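Local coordinates for Sts-2 protein (Mus musculus, PDB 3D4I), which probably limits CBL-driven degradation of activated receptor kinases and, through the histidine phosphatase domain described here, has acid-dependent phosphatase activity, at residues 15-20 with 97-102; 71-76 with 258-263; 103-108 with 148-153; 124-129 with 138-143; 201-206 with 229-234. All coordinates share one frame; numbering follows the deposited sequence.

Contact 1. Residues 15-20 with 97-102. Unlike the reference sequence in segment 15-20: Ile-15 (reference Val).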
# COMPACT_ATOMS: atom_id res chain seq x y z
N ILE A 15 4.19 17.31 4.41
CA ILE A 15 3.80 15.93 4.18
C ILE A 15 4.49 15.03 5.21
O ILE A 15 5.73 15.03 5.33
CB ILE A 15 4.22 15.48 2.74
CG1 ILE A 15 3.57 16.39 1.68
CG2 ILE A 15 3.76 14.02 2.45
CD1 ILE A 15 4.07 16.18 0.27
N ARG A 16 3.69 14.21 5.90
CA ARG A 16 4.23 13.23 6.82
C ARG A 16 4.78 12.01 6.07
O ARG A 16 4.23 11.58 5.05
CB ARG A 16 3.19 12.80 7.87
CG ARG A 16 3.82 12.05 9.07
CD ARG A 16 2.84 10.92 9.49
NE ARG A 16 3.20 10.20 10.71
CZ ARG A 16 3.49 8.90 10.74
NH1 ARG A 16 3.53 8.15 9.61
NH2 ARG A 16 3.77 8.36 11.93
N HIS A 17 5.88 11.47 6.57
CA HIS A 17 6.48 10.30 5.97
C HIS A 17 5.48 9.13 5.96
O HIS A 17 4.52 9.10 6.73
CB HIS A 17 7.77 9.92 6.75
CG HIS A 17 7.53 9.64 8.21
ND1 HIS A 17 6.94 8.49 8.67
CD2 HIS A 17 7.82 10.39 9.31
CE1 HIS A 17 6.88 8.53 10.00
NE2 HIS A 17 7.40 9.67 10.41
N GLY A 18 5.75 8.15 5.11
CA GLY A 18 4.97 6.91 5.07
C GLY A 18 5.19 6.00 6.26
O GLY A 18 6.00 6.28 7.17
N GLU A 19 4.45 4.89 6.26
CA GLU A 19 4.51 3.95 7.37
C GLU A 19 5.96 3.49 7.60
O GLU A 19 6.67 3.13 6.66
CB GLU A 19 3.61 2.74 7.06
CG GLU A 19 3.55 1.74 8.22
CD GLU A 19 2.79 0.49 7.81
OE1 GLU A 19 3.38 -0.32 7.09
OE2 GLU A 19 1.64 0.30 8.27
N ARG A 20 6.40 3.55 8.86
CA ARG A 20 7.73 3.08 9.24
C ARG A 20 7.69 1.63 9.74
O ARG A 20 6.71 1.19 10.37
CB ARG A 20 8.37 4.05 10.25
CG ARG A 20 7.52 4.43 11.41
CD ARG A 20 8.06 5.62 12.21
NE ARG A 20 9.21 5.24 13.02
CZ ARG A 20 9.77 6.03 13.94
NH1 ARG A 20 9.25 7.25 14.18
NH2 ARG A 20 10.82 5.59 14.63
N ALA A 97 15.95 12.13 8.67
CA ALA A 97 15.49 10.77 8.96
C ALA A 97 15.30 9.97 7.68
O ALA A 97 14.77 10.47 6.68
CB ALA A 97 14.21 10.78 9.79
N LEU A 98 15.75 8.71 7.69
CA LEU A 98 15.66 7.88 6.50
C LEU A 98 14.24 7.83 5.96
O LEU A 98 14.04 7.97 4.76
CB LEU A 98 16.13 6.44 6.82
CG LEU A 98 16.11 5.42 5.68
CD1 LEU A 98 16.93 5.88 4.49
CD2 LEU A 98 16.61 4.05 6.22
N ARG A 99 13.28 7.59 6.84
CA ARG A 99 11.86 7.48 6.47
C ARG A 99 11.37 8.71 5.70
O ARG A 99 10.57 8.57 4.77
CB ARG A 99 10.99 7.19 7.71
CG ARG A 99 11.02 8.28 8.79
CD ARG A 99 10.47 7.70 10.06
NE ARG A 99 10.43 8.61 11.20
CZ ARG A 99 11.38 8.80 12.10
NH1 ARG A 99 12.58 8.21 11.99
NH2 ARG A 99 11.15 9.62 13.11
N CYS A 100 11.88 9.89 6.05
CA CYS A 100 11.53 11.14 5.38
C CYS A 100 12.22 11.30 4.05
O CYS A 100 11.57 11.61 3.06
CB CYS A 100 11.81 12.36 6.28
SG CYS A 100 10.91 12.34 7.82
N VAL A 101 13.53 11.08 4.01
CA VAL A 101 14.24 11.11 2.70
C VAL A 101 13.67 10.05 1.71
O VAL A 101 13.54 10.33 0.50
CB VAL A 101 15.81 11.00 2.84
CG1 VAL A 101 16.47 11.09 1.49
CG2 VAL A 101 16.37 12.12 3.71
N GLN A 102 13.29 8.87 2.21
CA GLN A 102 12.69 7.85 1.33
C GLN A 102 11.32 8.28 0.77
O GLN A 102 11.02 8.11 -0.42
CB GLN A 102 12.56 6.50 2.05
CG GLN A 102 13.91 5.77 2.23
CD GLN A 102 13.77 4.50 3.05
OE1 GLN A 102 13.04 4.45 4.05
NE2 GLN A 102 14.51 3.46 2.64

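Contact 2. Residues 71-76 with 258-263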
# COMPACT_ATOMS: atom_id res chain seq x y z
N GLY A 71 4.53 1.72 3.50
CA GLY A 71 4.94 3.15 3.48
C GLY A 71 5.41 3.59 2.10
O GLY A 71 5.13 4.72 1.66
N ILE A 72 6.17 2.73 1.44
CA ILE A 72 6.63 3.00 0.06
C ILE A 72 5.43 3.13 -0.87
O ILE A 72 5.41 4.03 -1.70
CB ILE A 72 7.59 1.88 -0.46
CG1 ILE A 72 8.90 1.87 0.35
CG2 ILE A 72 7.88 2.06 -1.96
CD1 ILE A 72 9.74 0.54 0.21
N PHE A 73 4.48 2.19 -0.78
CA PHE A 73 3.23 2.28 -1.53
C PHE A 73 2.49 3.61 -1.26
O PHE A 73 2.05 4.27 -2.21
CB PHE A 73 2.32 1.05 -1.26
CG PHE A 73 0.84 1.38 -1.16
CD1 PHE A 73 0.07 1.63 -2.31
CD2 PHE A 73 0.21 1.43 0.09
CE1 PHE A 73 -1.30 1.93 -2.20
CE2 PHE A 73 -1.18 1.72 0.21
CZ PHE A 73 -1.92 1.98 -0.95
N GLN A 74 2.37 4.02 0.02
CA GLN A 74 1.67 5.26 0.35
C GLN A 74 2.36 6.47 -0.30
O GLN A 74 1.70 7.32 -0.87
CB GLN A 74 1.56 5.45 1.86
CG GLN A 74 0.79 4.30 2.56
CD GLN A 74 1.03 4.30 4.05
OE1 GLN A 74 2.07 4.77 4.52
NE2 GLN A 74 0.08 3.79 4.80
N ALA A 75 3.69 6.51 -0.22
CA ALA A 75 4.47 7.62 -0.76
C ALA A 75 4.33 7.71 -2.27
O ALA A 75 4.09 8.79 -2.83
CB ALA A 75 5.97 7.46 -0.35
N ARG A 76 4.43 6.56 -2.94
CA ARG A 76 4.26 6.51 -4.39
C ARG A 76 2.85 6.89 -4.84
O ARG A 76 2.66 7.58 -5.87
CB ARG A 76 4.67 5.12 -4.94
CG ARG A 76 6.19 4.77 -4.82
CD ARG A 76 6.50 3.42 -5.53
NE ARG A 76 7.94 3.13 -5.65
CZ ARG A 76 8.51 1.92 -5.62
NH1 ARG A 76 7.78 0.81 -5.44
NH2 ARG A 76 9.83 1.81 -5.78
N LEU A 258 -5.63 9.48 2.05
CA LEU A 258 -5.52 8.07 1.76
C LEU A 258 -5.97 7.32 3.00
O LEU A 258 -5.34 7.41 4.05
CB LEU A 258 -4.09 7.70 1.40
CG LEU A 258 -3.77 6.19 1.45
CD1 LEU A 258 -4.57 5.40 0.43
CD2 LEU A 258 -2.25 6.01 1.30
N THR A 259 -7.07 6.57 2.86
CA THR A 259 -7.62 5.79 3.97
C THR A 259 -7.59 4.33 3.55
O THR A 259 -8.15 3.98 2.49
CB THR A 259 -9.11 6.17 4.23
OG1 THR A 259 -9.26 7.61 4.29
CG2 THR A 259 -9.63 5.53 5.52
N HIS A 260 -6.95 3.47 4.33
CA HIS A 260 -7.01 2.01 4.06
C HIS A 260 -6.99 1.21 5.35
O HIS A 260 -6.70 1.75 6.41
CB HIS A 260 -5.88 1.52 3.10
CG HIS A 260 -4.48 1.71 3.63
ND1 HIS A 260 -3.91 0.87 4.56
CD2 HIS A 260 -3.52 2.63 3.32
CE1 HIS A 260 -2.67 1.27 4.82
NE2 HIS A 260 -2.42 2.34 4.08
N GLY A 261 -7.30 -0.08 5.26
CA GLY A 261 -7.28 -0.97 6.44
C GLY A 261 -5.92 -1.61 6.68
O GLY A 261 -4.99 -1.48 5.86
N ALA A 262 -5.80 -2.27 7.84
CA ALA A 262 -4.63 -3.04 8.19
C ALA A 262 -4.64 -4.39 7.46
O ALA A 262 -5.61 -4.74 6.76
CB ALA A 262 -4.53 -3.25 9.76
N ASN A 263 -3.54 -5.10 7.58
CA ASN A 263 -3.48 -6.48 7.16
C ASN A 263 -2.84 -7.28 8.28
O ASN A 263 -1.71 -7.00 8.67
CB ASN A 263 -2.71 -6.63 5.86
CG ASN A 263 -2.74 -8.06 5.31
OD1 ASN A 263 -3.02 -8.27 4.15
ND2 ASN A 263 -2.42 -9.02 6.14

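Contact 3. Residues 103-108 with 148-153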
# COMPACT_ATOMS: atom_id res chain seq x y z
N THR A 103 10.50 8.81 1.65
CA THR A 103 9.18 9.34 1.26
C THR A 103 9.39 10.39 0.16
O THR A 103 8.70 10.36 -0.87
CB THR A 103 8.40 9.92 2.47
OG1 THR A 103 8.23 8.93 3.48
CG2 THR A 103 6.99 10.41 2.04
N ALA A 104 10.34 11.32 0.38
CA ALA A 104 10.63 12.35 -0.61
C ALA A 104 11.03 11.75 -1.97
O ALA A 104 10.50 12.16 -3.00
CB ALA A 104 11.73 13.31 -0.11
N LYS A 105 11.95 10.78 -1.96
CA LYS A 105 12.39 10.13 -3.20
C LYS A 105 11.22 9.48 -3.94
O LYS A 105 11.07 9.66 -5.14
CB LYS A 105 13.48 9.08 -2.89
CG LYS A 105 13.95 8.22 -4.11
CD LYS A 105 14.90 7.07 -3.64
CE LYS A 105 15.59 6.33 -4.77
NZ LYS A 105 16.34 5.16 -4.19
N HIS A 106 10.37 8.73 -3.23
CA HIS A 106 9.27 8.01 -3.89
C HIS A 106 8.22 8.96 -4.50
O HIS A 106 7.75 8.75 -5.62
CB HIS A 106 8.64 7.00 -2.91
CG HIS A 106 9.53 5.84 -2.58
ND1 HIS A 106 10.02 4.99 -3.55
CD2 HIS A 106 10.00 5.39 -1.40
CE1 HIS A 106 10.77 4.07 -2.97
NE2 HIS A 106 10.79 4.29 -1.67
N ILE A 107 7.90 10.03 -3.78
CA ILE A 107 7.04 11.08 -4.34
C ILE A 107 7.64 11.66 -5.64
O ILE A 107 6.95 11.73 -6.66
CB ILE A 107 6.78 12.21 -3.31
CG1 ILE A 107 5.93 11.69 -2.14
CG2 ILE A 107 6.11 13.42 -3.96
CD1 ILE A 107 5.84 12.68 -0.98
N LEU A 108 8.92 12.06 -5.60
CA LEU A 108 9.60 12.61 -6.77
C LEU A 108 9.67 11.66 -7.96
O LEU A 108 9.55 12.09 -9.11
CB LEU A 108 11.00 13.08 -6.41
CG LEU A 108 11.15 14.43 -5.69
CD1 LEU A 108 12.52 14.47 -5.04
CD2 LEU A 108 10.98 15.60 -6.67
N GLU A 148 25.13 7.46 -2.68
CA GLU A 148 25.48 6.06 -2.90
C GLU A 148 24.20 5.27 -3.13
O GLU A 148 24.09 4.48 -4.07
CB GLU A 148 26.21 5.48 -1.68
CG GLU A 148 27.69 5.83 -1.53
CD GLU A 148 28.28 5.34 -0.19
OE1 GLU A 148 27.86 4.26 0.32
OE2 GLU A 148 29.17 6.04 0.36
N ALA A 149 23.22 5.51 -2.26
CA ALA A 149 21.97 4.76 -2.24
C ALA A 149 20.94 5.30 -3.24
O ALA A 149 19.75 4.94 -3.18
CB ALA A 149 21.40 4.73 -0.83
N ASN A 150 21.40 6.14 -4.17
CA ASN A 150 20.59 6.64 -5.28
C ASN A 150 19.52 7.65 -4.83
O ASN A 150 18.45 7.74 -5.43
CB ASN A 150 19.99 5.48 -6.09
CG ASN A 150 19.31 5.94 -7.38
OD1 ASN A 150 19.80 6.83 -8.09
ND2 ASN A 150 18.16 5.33 -7.69
N PHE A 151 19.82 8.41 -3.77
CA PHE A 151 19.01 9.56 -3.39
C PHE A 151 19.65 10.78 -4.01
O PHE A 151 20.82 11.06 -3.76
CB PHE A 151 18.95 9.71 -1.87
CG PHE A 151 18.19 8.62 -1.18
CD1 PHE A 151 16.82 8.71 -1.03
CD2 PHE A 151 18.85 7.50 -0.70
CE1 PHE A 151 16.11 7.70 -0.40
CE2 PHE A 151 18.15 6.49 -0.07
CZ PHE A 151 16.78 6.58 0.07
N ASN A 152 18.89 11.51 -4.83
CA ASN A 152 19.41 12.69 -5.50
C ASN A 152 19.41 13.89 -4.54
O ASN A 152 18.68 14.85 -4.74
CB ASN A 152 18.63 13.00 -6.78
CG ASN A 152 19.28 14.11 -7.61
OD1 ASN A 152 20.45 14.44 -7.42
ND2 ASN A 152 18.51 14.69 -8.54
N VAL A 153 20.23 13.79 -3.49
CA VAL A 153 20.35 14.82 -2.46
C VAL A 153 21.17 16.03 -2.93
O VAL A 153 21.99 15.92 -3.83
CB VAL A 153 20.94 14.21 -1.16
CG1 VAL A 153 21.68 15.27 -0.34
CG2 VAL A 153 19.86 13.52 -0.33

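Contact 4. Residues 124-129 with 138-143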
# COMPACT_ATOMS: atom_id res chain seq x y z
N GLY A 124 16.78 21.16 10.35
CA GLY A 124 15.89 22.08 11.06
C GLY A 124 14.42 21.66 11.04
O GLY A 124 13.62 22.19 11.82
N ILE A 125 14.07 20.70 10.19
CA ILE A 125 12.70 20.14 10.20
C ILE A 125 12.68 18.68 10.67
O ILE A 125 11.70 17.97 10.44
CB ILE A 125 11.94 20.31 8.81
CG1 ILE A 125 12.63 19.51 7.69
CG2 ILE A 125 11.79 21.82 8.50
CD1 ILE A 125 11.98 19.64 6.25
N PHE A 126 13.76 18.24 11.34
CA PHE A 126 13.76 16.95 12.01
C PHE A 126 12.74 16.95 13.15
O PHE A 126 12.25 18.00 13.57
CB PHE A 126 15.16 16.63 12.54
CG PHE A 126 15.29 15.26 13.14
CD1 PHE A 126 15.14 14.12 12.36
CD2 PHE A 126 15.59 15.12 14.49
CE1 PHE A 126 15.26 12.85 12.92
CE2 PHE A 126 15.72 13.86 15.06
CZ PHE A 126 15.57 12.72 14.26
N GLU A 127 12.41 15.75 13.64
CA GLU A 127 11.51 15.59 14.78
C GLU A 127 12.03 16.33 16.02
O GLU A 127 13.23 16.54 16.17
CB GLU A 127 11.37 14.07 15.07
CG GLU A 127 10.42 13.68 16.20
CD GLU A 127 8.99 14.04 15.89
OE1 GLU A 127 8.61 15.18 16.18
OE2 GLU A 127 8.24 13.18 15.36
N TRP A 128 11.12 16.75 16.90
CA TRP A 128 11.50 17.26 18.22
C TRP A 128 12.36 16.22 18.93
O TRP A 128 11.95 15.07 19.03
CB TRP A 128 10.23 17.55 19.04
CG TRP A 128 10.45 18.17 20.44
CD1 TRP A 128 11.56 18.79 20.91
CD2 TRP A 128 9.46 18.27 21.47
NE1 TRP A 128 11.34 19.25 22.20
CE2 TRP A 128 10.05 18.94 22.56
CE3 TRP A 128 8.13 17.83 21.58
CZ2 TRP A 128 9.37 19.17 23.76
CZ3 TRP A 128 7.44 18.08 22.79
CH2 TRP A 128 8.07 18.74 23.85
N MET A 129 13.54 16.63 19.42
CA MET A 129 14.54 15.69 19.99
C MET A 129 14.04 14.96 21.22
O MET A 129 14.51 13.87 21.53
CB MET A 129 15.86 16.41 20.32
CG MET A 129 16.57 16.99 19.09
SD MET A 129 17.23 15.68 18.03
CE MET A 129 18.56 15.09 19.11
N LEU A 138 23.77 11.39 15.47
CA LEU A 138 25.08 10.79 15.17
C LEU A 138 24.93 9.64 14.19
O LEU A 138 25.92 9.06 13.75
CB LEU A 138 25.74 10.28 16.47
CG LEU A 138 25.87 11.30 17.61
CD1 LEU A 138 26.48 10.66 18.85
CD2 LEU A 138 26.68 12.53 17.17
N THR A 139 23.69 9.33 13.84
CA THR A 139 23.42 8.12 13.09
C THR A 139 22.56 8.32 11.82
O THR A 139 22.18 7.35 11.17
CB THR A 139 22.90 6.99 14.04
OG1 THR A 139 23.51 5.74 13.69
CG2 THR A 139 21.36 6.87 14.06
N PHE A 140 22.29 9.57 11.44
CA PHE A 140 21.70 9.83 10.12
C PHE A 140 22.66 9.31 9.04
O PHE A 140 23.89 9.32 9.21
CB PHE A 140 21.46 11.32 9.87
CG PHE A 140 20.52 11.99 10.85
CD1 PHE A 140 19.33 11.38 11.23
CD2 PHE A 140 20.82 13.25 11.35
CE1 PHE A 140 18.48 12.00 12.13
CE2 PHE A 140 19.96 13.90 12.24
CZ PHE A 140 18.79 13.27 12.64
N LEU A 141 22.10 8.84 7.93
CA LEU A 141 22.89 8.65 6.73
C LEU A 141 23.50 9.98 6.30
O LEU A 141 22.83 11.02 6.35
CB LEU A 141 22.03 8.08 5.60
CG LEU A 141 21.76 6.58 5.49
CD1 LEU A 141 20.56 6.19 6.30
CD2 LEU A 141 21.53 6.24 4.02
N THR A 142 24.78 9.96 5.92
CA THR A 142 25.44 11.15 5.42
C THR A 142 24.89 11.38 4.02
O THR A 142 24.33 10.46 3.42
CB THR A 142 26.98 10.96 5.33
OG1 THR A 142 27.26 9.71 4.69
CG2 THR A 142 27.61 10.95 6.71
N LEU A 143 25.07 12.59 3.50
CA LEU A 143 24.66 12.91 2.13
C LEU A 143 25.34 12.03 1.08
O LEU A 143 24.73 11.67 0.06
CB LEU A 143 24.89 14.40 1.84
CG LEU A 143 24.23 15.38 2.82
CD1 LEU A 143 24.53 16.82 2.47
CD2 LEU A 143 22.73 15.17 2.90

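Contact 5. Residues 201-206 with 229-234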
# COMPACT_ATOMS: atom_id res chain seq x y z
N SER A 201 8.42 15.50 6.18
CA SER A 201 8.87 15.56 7.57
C SER A 201 7.99 14.66 8.43
O SER A 201 7.49 13.62 7.96
CB SER A 201 8.87 17.03 8.04
OG SER A 201 9.40 17.18 9.35
N HIS A 202 7.80 15.07 9.69
CA HIS A 202 7.20 14.30 10.76
C HIS A 202 5.83 14.86 11.07
O HIS A 202 5.50 15.95 10.62
CB HIS A 202 8.10 14.41 12.00
CG HIS A 202 9.51 13.98 11.74
ND1 HIS A 202 9.93 12.67 11.85
CD2 HIS A 202 10.59 14.67 11.29
CE1 HIS A 202 11.21 12.58 11.53
NE2 HIS A 202 11.63 13.78 11.16
N SER A 203 5.03 14.11 11.83
CA SER A 203 3.68 14.58 12.18
C SER A 203 3.75 15.95 12.84
O SER A 203 2.96 16.83 12.54
CB SER A 203 3.00 13.58 13.11
OG SER A 203 2.66 12.39 12.39
N SER A 204 4.72 16.13 13.73
CA SER A 204 4.92 17.43 14.41
C SER A 204 5.03 18.63 13.46
O SER A 204 4.56 19.75 13.79
CB SER A 204 6.18 17.36 15.26
OG SER A 204 7.23 16.77 14.54
N ALA A 205 5.67 18.42 12.31
CA ALA A 205 5.93 19.50 11.37
C ALA A 205 4.66 20.08 10.73
O ALA A 205 4.67 21.23 10.28
CB ALA A 205 6.91 19.04 10.28
N LEU A 206 3.58 19.29 10.64
CA LEU A 206 2.34 19.81 10.05
C LEU A 206 1.82 21.00 10.86
O LEU A 206 1.15 21.86 10.30
CB LEU A 206 1.26 18.75 9.86
CG LEU A 206 1.33 17.94 8.54
CD1 LEU A 206 2.38 16.87 8.64
CD2 LEU A 206 -0.01 17.31 8.20
N ARG A 229 -0.30 13.53 17.30
CA ARG A 229 -0.66 12.13 17.47
C ARG A 229 -1.59 11.64 16.34
O ARG A 229 -1.48 10.50 15.88
CB ARG A 229 -1.35 12.00 18.83
CG ARG A 229 -1.78 10.61 19.22
CD ARG A 229 -2.48 10.67 20.56
NE ARG A 229 -3.93 10.56 20.46
CZ ARG A 229 -4.56 9.46 20.05
NH1 ARG A 229 -3.87 8.39 19.65
NH2 ARG A 229 -5.89 9.44 20.02
N LYS A 230 -2.49 12.52 15.89
CA LYS A 230 -3.58 12.18 14.98
C LYS A 230 -3.29 12.10 13.46
O LYS A 230 -4.13 11.66 12.67
CB LYS A 230 -4.75 13.15 15.22
CG LYS A 230 -5.30 13.08 16.65
CD LYS A 230 -6.75 13.52 16.73
CE LYS A 230 -7.39 13.02 18.03
NZ LYS A 230 -8.76 13.60 18.27
N ILE A 231 -2.11 12.53 13.05
CA ILE A 231 -1.78 12.67 11.64
C ILE A 231 -1.38 11.30 11.02
O ILE A 231 -0.50 10.65 11.53
CB ILE A 231 -0.67 13.74 11.49
CG1 ILE A 231 -1.12 15.04 12.18
CG2 ILE A 231 -0.32 13.96 10.03
CD1 ILE A 231 -0.09 16.14 12.16
N PRO A 232 -2.04 10.88 9.93
CA PRO A 232 -1.73 9.59 9.28
C PRO A 232 -0.52 9.65 8.38
O PRO A 232 -0.04 10.72 8.08
CB PRO A 232 -2.97 9.34 8.42
CG PRO A 232 -3.46 10.69 8.06
CD PRO A 232 -3.11 11.60 9.23
N SER A 233 -0.06 8.49 7.92
CA SER A 233 1.02 8.45 6.94
C SER A 233 0.62 9.21 5.70
O SER A 233 -0.54 9.15 5.26
CB SER A 233 1.35 6.99 6.60
OG SER A 233 1.91 6.37 7.74
N LEU A 234 1.57 9.95 5.14
CA LEU A 234 1.34 10.87 4.03
C LEU A 234 0.27 11.95 4.31
O LEU A 234 -0.24 12.56 3.39
CB LEU A 234 1.02 10.08 2.72
CG LEU A 234 2.24 9.58 1.93
CD1 LEU A 234 3.03 10.76 1.39
CD2 LEU A 234 3.14 8.75 2.80
O HOH W 1 0.98 10.76 13.86

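Contact 1. Residues 15-20 with 97-102
Arg-99, its CG between backbone N and carbonyl carbon and its chain extended to NE, passes over one face of the His-17 imidazole. Its CD lies 3.6 Å from the centroid of the His-17 ring and almost on the ring normal, a CH-pi contact. The ring and the Arg-99 guanidinium stand at 87°. Cys-100 adds a sulfur-aromatic approach from an oblique direction, with SG 3.9 Å from CD2 of His-17. Within the loop, ND1 of His-17 donates to the carbonyl O of Gly-18 over 2.8 Å. This bond is nearly straight (176°) and lies in the ring plane, so it fixes the ring's rotation. Arg-16, His-17 and Gly-18 form the Arg-His-Gly signature of the histidine phosphatase superfamily, at the end of strand 11-16 and facing the start of helix 98-111. An alanine in place of His-17 would probably leave the Arg-99 methylenes without a face to rest on and the arginine freer to turn. The guanidinium groups of Arg-20 and Arg-99 stack with centres 3.7 Å apart and planes 29° from parallel. Each has its own acid, Asp-22 for Arg-20 and Glu-132 for Arg-99, and the arginine cluster is consistent with a phosphate pocket.

Contact 2. Residues 71-76 with 258-263
Gln-74, on helix 69-85, reaches His-260 with its amide: NE2 of Gln-74 donates to NE2 of His-260 over 3.0 Å at an angle of 161°. The acceptor lies in the amide plane and the donor near the imidazole plane, although the two planes are turned 43° from one another. Gln-74 starts with CG anti to the carbonyl carbon (chi1 -59°) and then runs extended, which carries the amide away from the helix to the histidine. Its other end is fixed too, since OE1 takes the backbone N-H of Glu-19. On His-260, CG sits between the backbone N and the carbonyl carbon, and the ring is held by ND1 donating 2.9 Å to O of Gly-261. Leu-258 crosses the glutamine at about a right angle, its CD2 touching CG of Gln-74 at 3.7 Å. Phe-73 comes in obliquely, with CE2 4.0 Å from CD2 of His-260, and stacks on Phe-73 of the second subunit. The segment 258-263 belongs to the C-terminal tail and lies at the dimer interface, where N of Gly-261 bonds to Glu-19 of the second subunit. With ND1 donating and NE2 accepting, His-260 is probably neutral with its proton on ND1; a proton on NE2 as well would be expected to cost the bond from Gln-74.

Contact 3. Residues 103-108 with 148-153
The Phe-151 ring has Lys-105 over one face, the ammonium NZ standing 4.5 Å from the ring centroid and 10° off its normal, a cation-pi contact. Lower down the lysine, CD meets the ring obliquely, 3.5 Å from CE1 of Phe-151, and CB follows at 3.8 Å from CD1 of the same ring. Val-101 and Gln-102, one turn back on helix 98-111, also touch the ring, and Leu-146 packs on it from helix 143-148. The amide of Asn-150 lies farther along the lysine, its ND2 3.9 Å from NZ of Lys-105. Lys-105 gets there by running fully extended from a CG anti to its own backbone nitrogen (chi1 175°), and it crosses both Phe-151 and Asn-150 at about a right angle. The loop it meets is a Schellman motif that ends helix 143-148: Asn-150 takes positive phi, and the N-H groups of Asn-150 and Phe-151 turn back to O of Lys-147 and O of Leu-146. NZ of Lys-105 stands 3.6 Å from O of Ala-149, near the helix end, where the partial negative charge would be expected to draw the ammonium, although no hydrogen bond forms across the contact. After the motif, Asn-152 centres an inverse gamma turn and pairs by its backbone with Ile-119 of strand 119-121, while its ND2 bonds to O of Glu-114.

Contact 4. Residues 124-129 with 138-143
Phe-140 points its ring edge at the face of Phe-126 in a T-shaped pair, with centroids 4.8 Å apart and planes at 72°. The leading atom is CZ of Phe-140, which hangs 3.5 Å above the plane of the Phe-126 ring and over its centre. CE1 of Phe-140 comes down beside it, 3.4 Å from CE1 of Phe-126. Phe-126 sends its ring out with CG anti to the backbone N (chi1 -175°), whereas Phe-140 has CG anti to the carbonyl carbon (chi1 -60°), and the two side chains meet although their CA atoms are 10.8 Å apart. The opposite face of Phe-126 carries the CB of its neighbour Glu-127, 4.3 Å above the plane. Both segments belong to the long excursion between strand 119-121 and helix 143-148, and the ring pair ties its two arms together near the C-terminal ends of the parallel strands; the Phe-126 ring also meets the ring of His-202. An alanine here instead of Phe-126 would probably leave the Phe-140 edge without its aromatic face and open a gap beside His-202. The arm that bears Phe-126 is held by polar bonds: Arg-178 donates to the carbonyls of Gly-124, Phe-126 and Glu-127, and OE1 of Glu-127 accepts from N of Trp-128 with its anti lone pair while also bonding OG of Ser-204. In the other arm, Thr-142 N-caps helix 143-148, and its own N-H bonds to Glu-145, as in a capping box.

Contact 5. Residues 201-206 with 229-234
Ser-203 and Leu-206 receive the side chain of Ile-231, which comes from the loop between helix 221-229 and strand 236-241. The first segment leaves its strand at Ser-201, whose backbone pairs with Ile-15 and His-17 and whose OG bonds to O of Ile-125. His-202 turns its ring the other way, toward Arg-99 and Phe-126, with NE2 bonded to OG of Ser-95; it is probably the second histidine of the phosphatase family's active site. Ser-203 faces Ile-231. Its OG lies 3.7 Å from CB of Ile-231, and O of Ser-203 is 3.2 Å from CD1 of Ile-231. A water bridges the pair, 2.8 Å from OG of Ser-203 and donating to O of Ile-231 at 2.8 Å. Ser-204 points away and gives its hydroxyl to Glu-127. N of Ala-205 bonds back to O of His-202 as the chain passes into the short helix. At Leu-206 the contact turns apolar: CB of Leu-206 sits 3.7 Å from CD1 of Ile-231, and CD2 of Leu-206 3.8 Å from CG2 of Ile-231, the two side chains lying alongside one another and pointing opposite ways. Ile-231 can offer both branches because CG1 lies anti to the carbonyl carbon (chi1 -54°) while CG2 is anti to the backbone N. The contact therefore joins an apolar patch, covered in part by Phe-266 of the second subunit, to a polar side bridged by one water, and because OG of Ser-203 also binds NE of Arg-16, that side probably helps to position the signature arginine.

Contact 1 lies nearest the middle of the chain and is built from arginine and histidine groups. Contact 5 joins it through Arg-16 and Ser-203. Contacts 1 and 3 use successive turns of helix 98-111, but contact 3 is partly exposed and sets one lysine against a ring and a helix end. Contact 4 is a buried, purely aromatic pair, bound to contact 5 through Glu-127 with Ser-204 and Ile-125 with Ser-201. Contact 2 sits on the far side of the chain's centre from contact 4; it touches contact 1 where Gln-74 meets Glu-19. Contacts 2 and 5 are buried yet lie against the second subunit, contact 2 with a glutamine-histidine hydrogen bond, contact 5 with aliphatic packing and a bridging water.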